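Long-range contacts in xylulose kinase (Bifidobacterium adolescentis ATCC 15703, PDB 3I8B), which probably catalyses the ATP-dependent phosphorylation of D-xylulose to D-xylulose 5-phosphate, as a member of the FGGY family of carbohydrate kinases: residues V78-Q83 / I161-L166; D274-S279 / A318-H323. All blocks are in the same frame, centred on the assembly; numbering follows the deposited sequence.

Contact 1: V78-Q83 / I161-L166; sequences VILDNQ and IAAICL
Ile79 holds CG1 between its backbone N and carbonyl carbon (chi1 50°), the crowded position, which sets CG2 anti to the carbonyl carbon and facing the partner segment; Ile161 turns its own CG1 beside the backbone N (chi1 -61°), and the two side chains cross obliquely. Ile79 CG2 comes to 3.6 Å from Ile161 CD1, while the other end of Ile79, CD1, lies against the same methyl. Ile164 meets Ile79 CG2 with both its CG1 and its CG2 branches. An alanine in place of Ile79 would probably open a gap between Ile161 and Ile164 and leave the Ile161 side chain freer to turn.

Val78, Leu80, Ala163 and Cys165 point to the other face, where Val78 CB packs on Cys165 SG at 3.9 Å and Trp170 of helix 167-175 touches Val78, Leu80 and Cys165. On this face the side chain of Ala163 lies about 4 Å from that of Leu192, a residue of the bound magnesium site. The strands form a two-stranded antiparallel sheet with a classic beta bulge at its end, two residues, Ala162 and Ala163, standing opposite the single Leu80. One carbonyl oxygen, Leu80 O, is gripped twice, by Ala162 N at 2.8 Å, nearly in line with the C=O, and by Ala163 N at 3.2 Å, tilted from the carbonyl plane. Leu80 N returns a bond to Ala163 O that is almost straight at the hydrogen (173°). Farther along, Val78 and Cys165 make a hydrogen-bonded pair. Past the bulge, Asp81 OD1 accepts from Gln83 N in an Asx turn, and Asn82 ND2 reaches Ala162 CB at 3.4 Å.

Contact 2: D274-S279 / A318-H323; sequences DNAMAS and ADCTGH
Ala276, in the first turn of helix 274-281, brings its CA to 4.9 Å from the CA of Asp319, where the chain turns between strands 315-318 and 324-330. Its CB points at this turn and touches Cys320 SG at 3.5 Å and, a little farther off, Asp319 CA. Met277, modelled as selenomethionine, starts away from the turn but bends at chi2 and chi3, and its terminal CE comes back to 3.3 Å from Cys320 SG, a tight contact. With SG anti to the carbonyl carbon (chi1 -70°), the sulfur is carried against these two methyl groups of consecutive helix residues. Ser197 of helix 196-199 also touches Ala276 and Cys320, and helix 460-474 packs on Met277.

No direct hydrogen bond joins the segments. A water bridges them instead, donating to Ala276 O at 2.8 Å and accepting from Cys320 N at the same distance.

The turn holds its own shape through Asp319. Asp319 OD1 takes Thr321 N, an Asx turn, and His323 N from opposite faces of the carboxylate plane, the first from well above it. The syn lone pair of Asp319 OD2 receives the Thr321 hydroxyl at 2.6 Å, and Thr321 OG1 in turn accepts from His323 ND1 in the plane of the imidazole ring. The helix begins at Asp274, the predicted proton acceptor, and the packing joins this helix of the N-terminal FGGY region to a hairpin of the C-terminal one. With methyls, a sulfur and one water at the interface, the contact probably relies on shape more than on charge, while the buried carboxylate of Asp319 is probably stabilised by the three donors of its own turn.

From the N terminus, the chain leaves strand 65-72, passes the predicted substrate-binding pair Gln74 and His75, and enters contact 1 at 78-83. An excursion about half helical follows before 161-166 returns to close that loop. After the magnesium-binding residues Glu190, Leu192 and Thr241, strand 267-273 leads into helix 274-281, where contact 2 opens; it closes at 318-323, after a shorter, strand-rich span. The loops therefore stand in series, neither nested nor crossed. The centres of contact 1 and contact 2 are 25 Å apart, and their nearest atoms about 9 Å. Contact 1 pairs two strands within the N-terminal family region, whereas contact 2 ties that region to the C-terminal one.

Contact 1: V78-Q83 / I161-L166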
ATOM      1  N   VAL A  78       5.585   4.744 -14.065  1.00  7.03           N
ATOM      2  CA  VAL A  78       6.054   5.903 -14.827  1.00  9.28           C
ATOM      3  C   VAL A  78       7.234   5.507 -15.725  1.00  9.34           C
ATOM      4  O   VAL A  78       8.326   5.168 -15.240  1.00  6.04           O
ATOM      5  CB  VAL A  78       6.506   7.073 -13.915  1.00  8.22           C
ATOM      6  CG1 VAL A  78       6.957   8.284 -14.757  1.00  6.23           C
ATOM      7  CG2 VAL A  78       5.387   7.483 -12.956  1.00 10.27           C
ATOM      8  N   ILE A  79       7.028   5.558 -17.032  1.00  6.68           N
ATOM      9  CA  ILE A  79       8.126   5.250 -17.942  1.00  6.35           C
ATOM     10  C   ILE A  79       8.636   6.481 -18.684  1.00 10.12           C
ATOM     11  O   ILE A  79       7.855   7.275 -19.224  1.00  9.67           O
ATOM     12  CB  ILE A  79       7.807   4.083 -18.917  1.00  7.84           C
ATOM     13  CG1 ILE A  79       6.462   4.303 -19.616  1.00 10.33           C
ATOM     14  CG2 ILE A  79       7.804   2.762 -18.176  1.00  8.36           C
ATOM     15  CD1 ILE A  79       6.183   3.267 -20.754  1.00  7.13           C
ATOM     16  N   LEU A  80       9.966   6.615 -18.694  1.00  8.36           N
ATOM     17  CA  LEU A  80      10.667   7.762 -19.252  1.00  7.88           C
ATOM     18  C   LEU A  80      11.537   7.341 -20.417  1.00 11.24           C
ATOM     19  O   LEU A  80      12.131   6.243 -20.397  1.00  9.87           O
ATOM     20  CB  LEU A  80      11.573   8.383 -18.186  1.00  8.86           C
ATOM     21  CG  LEU A  80      10.913   8.744 -16.863  1.00  7.29           C
ATOM     22  CD1 LEU A  80      11.949   9.277 -15.879  1.00  6.61           C
ATOM     23  CD2 LEU A  80       9.820   9.774 -17.150  1.00  8.21           C
ATOM     24  N   ASP A  81      11.628   8.207 -21.426  1.00 10.66           N
ATOM     25  CA  ASP A  81      12.522   7.958 -22.551  1.00 10.96           C
ATOM     26  C   ASP A  81      13.942   8.487 -22.282  1.00 13.25           C
ATOM     27  O   ASP A  81      14.227   8.970 -21.186  1.00 11.54           O
ATOM     28  CB  ASP A  81      11.925   8.496 -23.869  1.00 12.61           C
ATOM     29  CG  ASP A  81      11.824  10.026 -23.919  1.00 15.21           C
ATOM     30  OD1 ASP A  81      12.427  10.736 -23.083  1.00 15.90           O
ATOM     31  OD2 ASP A  81      11.135  10.528 -24.833  1.00 22.46           O
ATOM     32  N   ASN A  82      14.824   8.375 -23.277  1.00 15.86           N
ATOM     33  CA  ASN A  82      16.202   8.873 -23.205  1.00 17.49           C
ATOM     34  C   ASN A  82      16.313  10.322 -22.772  1.00 17.03           C
ATOM     35  O   ASN A  82      17.347  10.741 -22.256  1.00 17.06           O
ATOM     36  CB  ASN A  82      16.874   8.786 -24.580  1.00 18.53           C
ATOM     37  CG  ASN A  82      17.317   7.401 -24.928  1.00 25.44           C
ATOM     38  OD1 ASN A  82      17.599   7.106 -26.094  1.00 31.44           O
ATOM     39  ND2 ASN A  82      17.387   6.530 -23.928  1.00 28.78           N
ATOM     40  N   GLN A  83      15.262  11.093 -23.030  1.00 14.10           N
ATOM     41  CA  GLN A  83      15.295  12.530 -22.817  1.00 15.24           C
ATOM     42  C   GLN A  83      14.570  12.946 -21.541  1.00 15.38           C
ATOM     43  O   GLN A  83      14.376  14.134 -21.303  1.00 14.62           O
ATOM     44  CB  GLN A  83      14.677  13.260 -24.019  1.00 17.25           C
ATOM     45  CG  GLN A  83      15.557  13.251 -25.264  1.00 19.98           C
ATOM     46  CD  GLN A  83      14.912  13.982 -26.428  1.00 30.53           C
ATOM     47  OE1 GLN A  83      14.259  15.011 -26.245  1.00 31.15           O
ATOM     48  NE2 GLN A  83      15.088  13.451 -27.630  1.00 31.33           N
ATOM     49  N   ILE A 161      11.567   2.806 -23.575  1.00 11.45           N
ATOM     50  CA  ILE A 161      11.824   2.882 -22.142  1.00 11.34           C
ATOM     51  C   ILE A 161      13.320   3.027 -21.867  1.00 12.89           C
ATOM     52  O   ILE A 161      14.103   2.169 -22.267  1.00 11.49           O
ATOM     53  CB  ILE A 161      11.283   1.641 -21.413  1.00  8.28           C
ATOM     54  CG1 ILE A 161       9.771   1.538 -21.603  1.00 11.09           C
ATOM     55  CG2 ILE A 161      11.603   1.710 -19.913  1.00 11.59           C
ATOM     56  CD1 ILE A 161       9.097   0.522 -20.714  1.00  9.83           C
ATOM     57  N   ALA A 162      13.714   4.125 -21.219  1.00 10.93           N
ATOM     58  CA  ALA A 162      15.071   4.277 -20.700  1.00  9.89           C
ATOM     59  C   ALA A 162      15.106   4.161 -19.168  1.00  9.82           C
ATOM     60  O   ALA A 162      16.147   3.863 -18.577  1.00 12.47           O
ATOM     61  CB  ALA A 162      15.681   5.590 -21.162  1.00  7.53           C
ATOM     62  N   ALA A 163      13.968   4.408 -18.524  1.00 11.30           N
ATOM     63  CA  ALA A 163      13.870   4.284 -17.073  1.00 11.47           C
ATOM     64  C   ALA A 163      12.442   3.935 -16.651  1.00  9.83           C
ATOM     65  O   ALA A 163      11.479   4.350 -17.282  1.00  7.27           O
ATOM     66  CB  ALA A 163      14.349   5.590 -16.363  1.00  7.01           C
ATOM     67  N   ILE A 164      12.313   3.160 -15.583  1.00  7.07           N
ATOM     68  CA  ILE A 164      11.008   2.901 -15.005  1.00  8.08           C
ATOM     69  C   ILE A 164      11.061   3.351 -13.557  1.00  9.60           C
ATOM     70  O   ILE A 164      12.006   3.017 -12.860  1.00  9.00           O
ATOM     71  CB  ILE A 164      10.662   1.399 -15.015  1.00  9.80           C
ATOM     72  CG1 ILE A 164      10.936   0.775 -16.395  1.00  7.78           C
ATOM     73  CG2 ILE A 164       9.203   1.201 -14.618  1.00  7.48           C
ATOM     74  CD1 ILE A 164      10.808  -0.736 -16.393  1.00 10.37           C
ATOM     75  N   CYS A 165      10.045   4.092 -13.100  1.00  7.73           N
ATOM     76  CA  CYS A 165       9.992   4.504 -11.700  1.00  7.74           C
ATOM     77  C   CYS A 165       8.561   4.649 -11.193  1.00  6.88           C
ATOM     78  O   CYS A 165       7.599   4.578 -11.959  1.00  8.57           O
ATOM     79  CB  CYS A 165      10.791   5.803 -11.468  1.00  8.13           C
ATOM     80  SG  CYS A 165      10.038   7.249 -12.270  1.00 12.03           S
ATOM     81  N   LEU A 166       8.424   4.802  -9.885  1.00  7.46           N
ATOM     82  CA  LEU A 166       7.106   4.892  -9.265  1.00  5.88           C
ATOM     83  C   LEU A 166       6.742   6.364  -9.019  1.00  7.50           C
ATOM     84  O   LEU A 166       7.594   7.239  -9.145  1.00  7.85           O
ATOM     85  CB  LEU A 166       7.075   4.060  -7.987  1.00  7.33           C
ATOM     86  CG  LEU A 166       6.604   2.606  -8.194  1.00 11.60           C
ATOM     87  CD1 LEU A 166       7.354   1.866  -9.323  1.00  8.49           C
ATOM     88  CD2 LEU A 166       6.705   1.841  -6.888  1.00  9.98           C
TER

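Contact 2: D274-S279 / A318-H323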
ATOM      1  N   ASP A 274       2.535   4.556   0.083  1.00 10.86           N
ATOM      2  CA  ASP A 274       1.592   5.129   1.042  1.00 10.86           C
ATOM      3  C   ASP A 274       1.337   4.259   2.274  1.00 14.85           C
ATOM      4  O   ASP A 274       1.386   4.756   3.394  1.00 11.14           O
ATOM      5  CB  ASP A 274       0.282   5.600   0.387  1.00 11.48           C
ATOM      6  CG  ASP A 274      -0.381   4.539  -0.484  1.00 15.69           C
ATOM      7  OD1 ASP A 274      -0.047   3.336  -0.388  1.00 15.25           O
ATOM      8  OD2 ASP A 274      -1.251   4.932  -1.281  1.00 15.62           O
ATOM      9  N   ASN A 275       1.059   2.972   2.085  1.00 13.53           N
ATOM     10  CA  ASN A 275       0.829   2.102   3.239  1.00 11.06           C
ATOM     11  C   ASN A 275       1.945   2.151   4.290  1.00 11.79           C
ATOM     12  O   ASN A 275       1.667   2.306   5.483  1.00 12.58           O
ATOM     13  CB  ASN A 275       0.575   0.670   2.791  1.00 12.77           C
ATOM     14  CG  ASN A 275      -0.764   0.513   2.104  1.00 16.11           C
ATOM     15  OD1 ASN A 275      -0.843   0.080   0.951  1.00 14.50           O
ATOM     16  ND2 ASN A 275      -1.828   0.904   2.799  1.00 11.75           N
ATOM     17  N   ALA A 276       3.195   2.004   3.854  1.00  9.62           N
ATOM     18  CA  ALA A 276       4.341   2.071   4.761  1.00 10.53           C
ATOM     19  C   ALA A 276       4.585   3.470   5.344  1.00 11.33           C
ATOM     20  O   ALA A 276       5.070   3.620   6.474  1.00  8.58           O
ATOM     21  CB  ALA A 276       5.608   1.578   4.067  1.00 10.47           C
HETATM   22  N   MSE A 277       4.291   4.498   4.563  1.00 10.14           N
HETATM   23  CA  MSE A 277       4.518   5.843   5.054  1.00 12.50           C
HETATM   24  C   MSE A 277       3.502   6.117   6.170  1.00 13.03           C
HETATM   25  O   MSE A 277       3.872   6.618   7.231  1.00 12.20           O
HETATM   26  CB  MSE A 277       4.437   6.878   3.921  1.00 11.19           C
HETATM   27  CG  MSE A 277       5.595   6.791   2.919  1.00 10.87           C
HETATM   28 SE   MSE A 277       7.146   8.010   3.304  1.00 29.81          SE
HETATM   29  CE  MSE A 277       7.872   7.066   4.870  1.00  7.54           C
ATOM     30  N   ALA A 278       2.238   5.741   5.942  1.00 12.04           N
ATOM     31  CA  ALA A 278       1.199   5.935   6.956  1.00 11.40           C
ATOM     32  C   ALA A 278       1.599   5.223   8.237  1.00 12.40           C
ATOM     33  O   ALA A 278       1.406   5.748   9.327  1.00 10.57           O
ATOM     34  CB  ALA A 278      -0.159   5.414   6.469  1.00 11.71           C
ATOM     35  N   SER A 279       2.143   4.013   8.094  1.00 13.55           N
ATOM     36  CA  SER A 279       2.558   3.221   9.249  1.00 13.66           C
ATOM     37  C   SER A 279       3.645   3.935  10.065  1.00 13.85           C
ATOM     38  O   SER A 279       3.602   3.951  11.297  1.00 15.07           O
ATOM     39  CB  SER A 279       3.019   1.832   8.816  1.00 13.24           C
ATOM     40  OG  SER A 279       2.000   1.194   8.048  1.00 14.48           O
ATOM     41  N   ALA A 318       7.910  -4.259   1.910  1.00 15.24           N
ATOM     42  CA  ALA A 318       8.795  -3.770   2.956  1.00 14.71           C
ATOM     43  C   ALA A 318       8.193  -2.519   3.585  1.00 13.77           C
ATOM     44  O   ALA A 318       7.412  -1.813   2.953  1.00 12.00           O
ATOM     45  CB  ALA A 318      10.173  -3.460   2.383  1.00 13.28           C
ATOM     46  N   ASP A 319       8.557  -2.243   4.832  1.00 15.23           N
ATOM     47  CA  ASP A 319       8.068  -1.042   5.499  1.00 17.00           C
ATOM     48  C   ASP A 319       9.123   0.060   5.372  1.00 14.74           C
ATOM     49  O   ASP A 319      10.073  -0.080   4.597  1.00 10.99           O
ATOM     50  CB  ASP A 319       7.760  -1.325   6.976  1.00 15.35           C
ATOM     51  CG  ASP A 319       8.986  -1.191   7.869  1.00 15.94           C
ATOM     52  OD1 ASP A 319      10.126  -1.370   7.389  1.00 17.07           O
ATOM     53  OD2 ASP A 319       8.809  -0.905   9.068  1.00 15.80           O
ATOM     54  N   CYS A 320       8.967   1.132   6.145  1.00 12.37           N
ATOM     55  CA  CYS A 320       9.898   2.275   6.075  1.00 13.39           C
ATOM     56  C   CYS A 320      10.881   2.374   7.237  1.00 13.25           C
ATOM     57  O   CYS A 320      11.409   3.452   7.520  1.00 14.77           O
ATOM     58  CB  CYS A 320       9.130   3.591   5.950  1.00  9.92           C
ATOM     59  SG  CYS A 320       8.303   3.809   4.352  1.00 14.14           S
ATOM     60  N   THR A 321      11.146   1.255   7.904  1.00 15.90           N
ATOM     61  CA  THR A 321      12.097   1.264   9.015  1.00 14.49           C
ATOM     62  C   THR A 321      13.179   0.205   8.843  1.00 12.26           C
ATOM     63  O   THR A 321      13.884  -0.144   9.794  1.00 14.82           O
ATOM     64  CB  THR A 321      11.399   1.060  10.367  1.00 16.14           C
ATOM     65  OG1 THR A 321      10.899  -0.278  10.453  1.00 14.20           O
ATOM     66  CG2 THR A 321      10.262   2.032  10.518  1.00 13.85           C
ATOM     67  N   GLY A 322      13.325  -0.278   7.616  1.00 13.70           N
ATOM     68  CA  GLY A 322      14.269  -1.338   7.329  1.00 12.36           C
ATOM     69  C   GLY A 322      13.678  -2.714   7.562  1.00 13.72           C
ATOM     70  O   GLY A 322      14.389  -3.714   7.532  1.00 14.72           O
ATOM     71  N   HIS A 323      12.373  -2.771   7.792  1.00 12.35           N
ATOM     72  CA  HIS A 323      11.735  -4.048   8.081  1.00 16.27           C
ATOM     73  C   HIS A 323      10.688  -4.454   7.046  1.00 13.20           C
ATOM     74  O   HIS A 323      10.810  -4.119   5.867  1.00 11.03           O
ATOM     75  CB  HIS A 323      11.157  -4.031   9.500  1.00 16.15           C
ATOM     76  CG  HIS A 323      12.202  -3.818  10.547  1.00 18.68           C
ATOM     77  ND1 HIS A 323      12.432  -2.588  11.134  1.00 19.34           N
ATOM     78  CD2 HIS A 323      13.107  -4.667  11.089  1.00 16.18           C
ATOM     79  CE1 HIS A 323      13.417  -2.696  12.005  1.00 18.19           C
ATOM     80  NE2 HIS A 323      13.848  -3.947  11.995  1.00 19.15           N
TER
HETATM   81  O   HOH W   1       6.802   1.898   7.748  1.00 11.88           O